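Local coordinates for cytoplasmic export protein 1 (Saccharomyces cerevisiae, PDB 3VWA), which binds tRNA and serves in the nuclear tRNA export machinery, where it may collect tRNAs from export receptors and deliver aminoacylated tRNAs to the translation machinery, at residues L396-Q399 with T400-I404. Numbering follows the deposited sequence.
Sequences LRLQ and TLKTI
Thr400 folds its hydroxyl back onto the carbonyl of Leu396, one turn earlier in helix 394-407 of the first HEAT repeat, and so illustrates how a buried threonine can satisfy its polar group within its own helix. With chi1 at -54°, Thr400 OG1 lies beside its own backbone N and donates to Leu396 O at 2.8 Å. That oxygen also takes the Thr400 N-H, and the two donors reach it from opposite faces of the carbonyl plane, OG1 standing 41° out of it. Leu401 continues the ladder through its N-H to Arg397 O, while Leu401 CD2 meets Leu398 CD1 in a loose apolar contact of 4.4 Å; the Leu401 side chain also packs on Thr439 of helix 433-446 and Leu424 of helix 413-427. Lys402 N bonds to Leu398 O almost head-on. Beyond CG the lysine chain runs extended; Lys402 CE passes 4.1 Å from Leu398 CG, and Lys402 NZ donates to a water at 2.5 Å. The same water donates to Gln399 OE1, which the bend of the Gln399 chain at chi2 helps to bring round, so the two polar ends are linked without touching. Thr403 turns its hydroxyl back in the same way: Thr403 OG1, tilted 27° from the carbonyl plane, donates to Gln399 O at 2.8 Å.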
ATOM      1  N   LEU A 396      23.298   9.905 -13.496  1.00 30.62           N
ATOM      2  CA  LEU A 396      22.021  10.543 -13.138  1.00 29.85           C
ATOM      3  C   LEU A 396      21.410  11.208 -14.391  1.00 29.68           C
ATOM      4  O   LEU A 396      20.194  11.092 -14.639  1.00 31.24           O
ATOM      5  CB  LEU A 396      22.149  11.566 -12.010  1.00 31.18           C
ATOM      6  CG  LEU A 396      21.098  11.582 -10.889  1.00 37.42           C
ATOM      7  CD1 LEU A 396      20.769  12.982 -10.407  1.00 41.09           C
ATOM      8  CD2 LEU A 396      19.818  10.830 -11.230  1.00 40.44           C
ATOM      9  N   ARG A 397      22.239  11.892 -15.178  1.00 27.87           N
ATOM     10  CA  ARG A 397      21.739  12.492 -16.445  1.00 28.38           C
ATOM     11  C   ARG A 397      21.151  11.457 -17.381  1.00 25.69           C
ATOM     12  O   ARG A 397      20.024  11.640 -17.850  1.00 27.51           O
ATOM     13  CB  ARG A 397      22.830  13.250 -17.185  1.00 29.86           C
ATOM     14  CG  ARG A 397      23.546  14.235 -16.309  1.00 29.49           C
ATOM     15  CD  ARG A 397      24.236  15.300 -17.143  1.00 28.39           C
ATOM     16  NE  ARG A 397      25.248  14.801 -18.085  1.00 25.29           N
ATOM     17  CZ  ARG A 397      26.525  14.553 -17.759  1.00 30.97           C
ATOM     18  NH1 ARG A 397      26.958  14.693 -16.499  1.00 30.35           N
ATOM     19  NH2 ARG A 397      27.393  14.154 -18.670  1.00 27.72           N
ATOM     20  N   LEU A 398      21.879  10.372 -17.641  1.00 25.08           N
ATOM     21  CA  LEU A 398      21.334   9.280 -18.466  1.00 26.46           C
ATOM     22  C   LEU A 398      20.026   8.734 -17.896  1.00 26.60           C
ATOM     23  O   LEU A 398      19.040   8.650 -18.585  1.00 25.55           O
ATOM     24  CB  LEU A 398      22.322   8.123 -18.633  1.00 25.89           C
ATOM     25  CG  LEU A 398      21.902   6.957 -19.571  1.00 26.23           C
ATOM     26  CD1 LEU A 398      21.696   7.428 -20.996  1.00 23.49           C
ATOM     27  CD2 LEU A 398      22.919   5.788 -19.529  1.00 24.81           C
ATOM     28  N   GLN A 399      19.995   8.379 -16.620  1.00 31.46           N
ATOM     29  CA  GLN A 399      18.728   7.852 -16.119  1.00 28.52           C
ATOM     30  C   GLN A 399      17.599   8.857 -16.196  1.00 26.77           C
ATOM     31  O   GLN A 399      16.462   8.455 -16.465  1.00 27.11           O
ATOM     32  CB  GLN A 399      18.815   7.258 -14.719  1.00 28.80           C
ATOM     33  CG  GLN A 399      19.708   6.030 -14.640  1.00 34.23           C
ATOM     34  CD  GLN A 399      19.284   4.931 -15.603  1.00 35.21           C
ATOM     35  OE1 GLN A 399      19.956   4.702 -16.564  1.00 36.11           O
ATOM     36  NE2 GLN A 399      18.161   4.260 -15.335  1.00 33.29           N
ATOM     37  N   THR A 400      17.865  10.137 -15.908  1.00 26.07           N
ATOM     38  CA  THR A 400      16.797  11.122 -16.029  1.00 25.41           C
ATOM     39  C   THR A 400      16.323  11.037 -17.486  1.00 27.94           C
ATOM     40  O   THR A 400      15.151  10.922 -17.754  1.00 34.65           O
ATOM     41  CB  THR A 400      17.268  12.549 -15.681  1.00 24.07           C
ATOM     42  OG1 THR A 400      17.894  12.582 -14.381  1.00 23.56           O
ATOM     43  CG2 THR A 400      16.116  13.508 -15.672  1.00 23.47           C
ATOM     44  N   LEU A 401      17.264  11.054 -18.419  1.00 30.57           N
ATOM     45  CA  LEU A 401      16.946  11.022 -19.820  1.00 30.42           C
ATOM     46  C   LEU A 401      16.026   9.877 -20.193  1.00 28.87           C
ATOM     47  O   LEU A 401      14.971  10.102 -20.791  1.00 29.09           O
ATOM     48  CB  LEU A 401      18.209  11.050 -20.663  1.00 28.48           C
ATOM     49  CG  LEU A 401      18.057  10.851 -22.181  1.00 29.87           C
ATOM     50  CD1 LEU A 401      17.175  11.921 -22.862  1.00 28.04           C
ATOM     51  CD2 LEU A 401      19.474  10.871 -22.724  1.00 27.86           C
ATOM     52  N   LYS A 402      16.382   8.678 -19.788  1.00 28.94           N
ATOM     53  CA  LYS A 402      15.603   7.475 -20.119  1.00 29.34           C
ATOM     54  C   LYS A 402      14.226   7.424 -19.436  1.00 30.63           C
ATOM     55  O   LYS A 402      13.420   6.504 -19.660  1.00 28.99           O
ATOM     56  CB  LYS A 402      16.340   6.245 -19.606  1.00 30.89           C
ATOM     57  CG  LYS A 402      17.637   5.891 -20.297  1.00 37.91           C
ATOM     58  CD  LYS A 402      17.964   4.446 -19.945  1.00 38.19           C
ATOM     59  CE  LYS A 402      19.300   4.007 -20.543  1.00 42.78           C
ATOM     60  NZ  LYS A 402      19.501   2.529 -20.427  1.00 41.38           N
ATOM     61  N   THR A 403      13.984   8.339 -18.519  1.00 26.59           N
ATOM     62  CA  THR A 403      12.743   8.306 -17.764  1.00 23.64           C
ATOM     63  C   THR A 403      11.737   9.294 -18.367  1.00 23.58           C
ATOM     64  O   THR A 403      10.598   9.280 -17.995  1.00 23.94           O
ATOM     65  CB  THR A 403      13.060   8.631 -16.269  1.00 23.06           C
ATOM     66  OG1 THR A 403      13.892   7.581 -15.769  1.00 26.70           O
ATOM     67  CG2 THR A 403      11.836   8.705 -15.398  1.00 23.30           C
ATOM     68  N   ILE A 404      12.180  10.165 -19.272  1.00 22.65           N
ATOM     69  CA  ILE A 404      11.352  11.240 -19.802  1.00 25.66           C
ATOM     70  C   ILE A 404      10.073  10.720 -20.454  1.00 26.19           C
ATOM     71  O   ILE A 404       8.998  11.291 -20.245  1.00 26.32           O
ATOM     72  CB  ILE A 404      12.160  12.107 -20.820  1.00 24.10           C
ATOM     73  CG1 ILE A 404      13.069  13.095 -20.079  1.00 26.85           C
ATOM     74  CG2 ILE A 404      11.229  12.905 -21.721  1.00 24.06           C
ATOM     75  CD1 ILE A 404      14.118  13.767 -20.965  1.00 25.35           C
TER
HETATM   76  O   HOH W   1      20.221   2.451 -17.996  1.00 44.84           O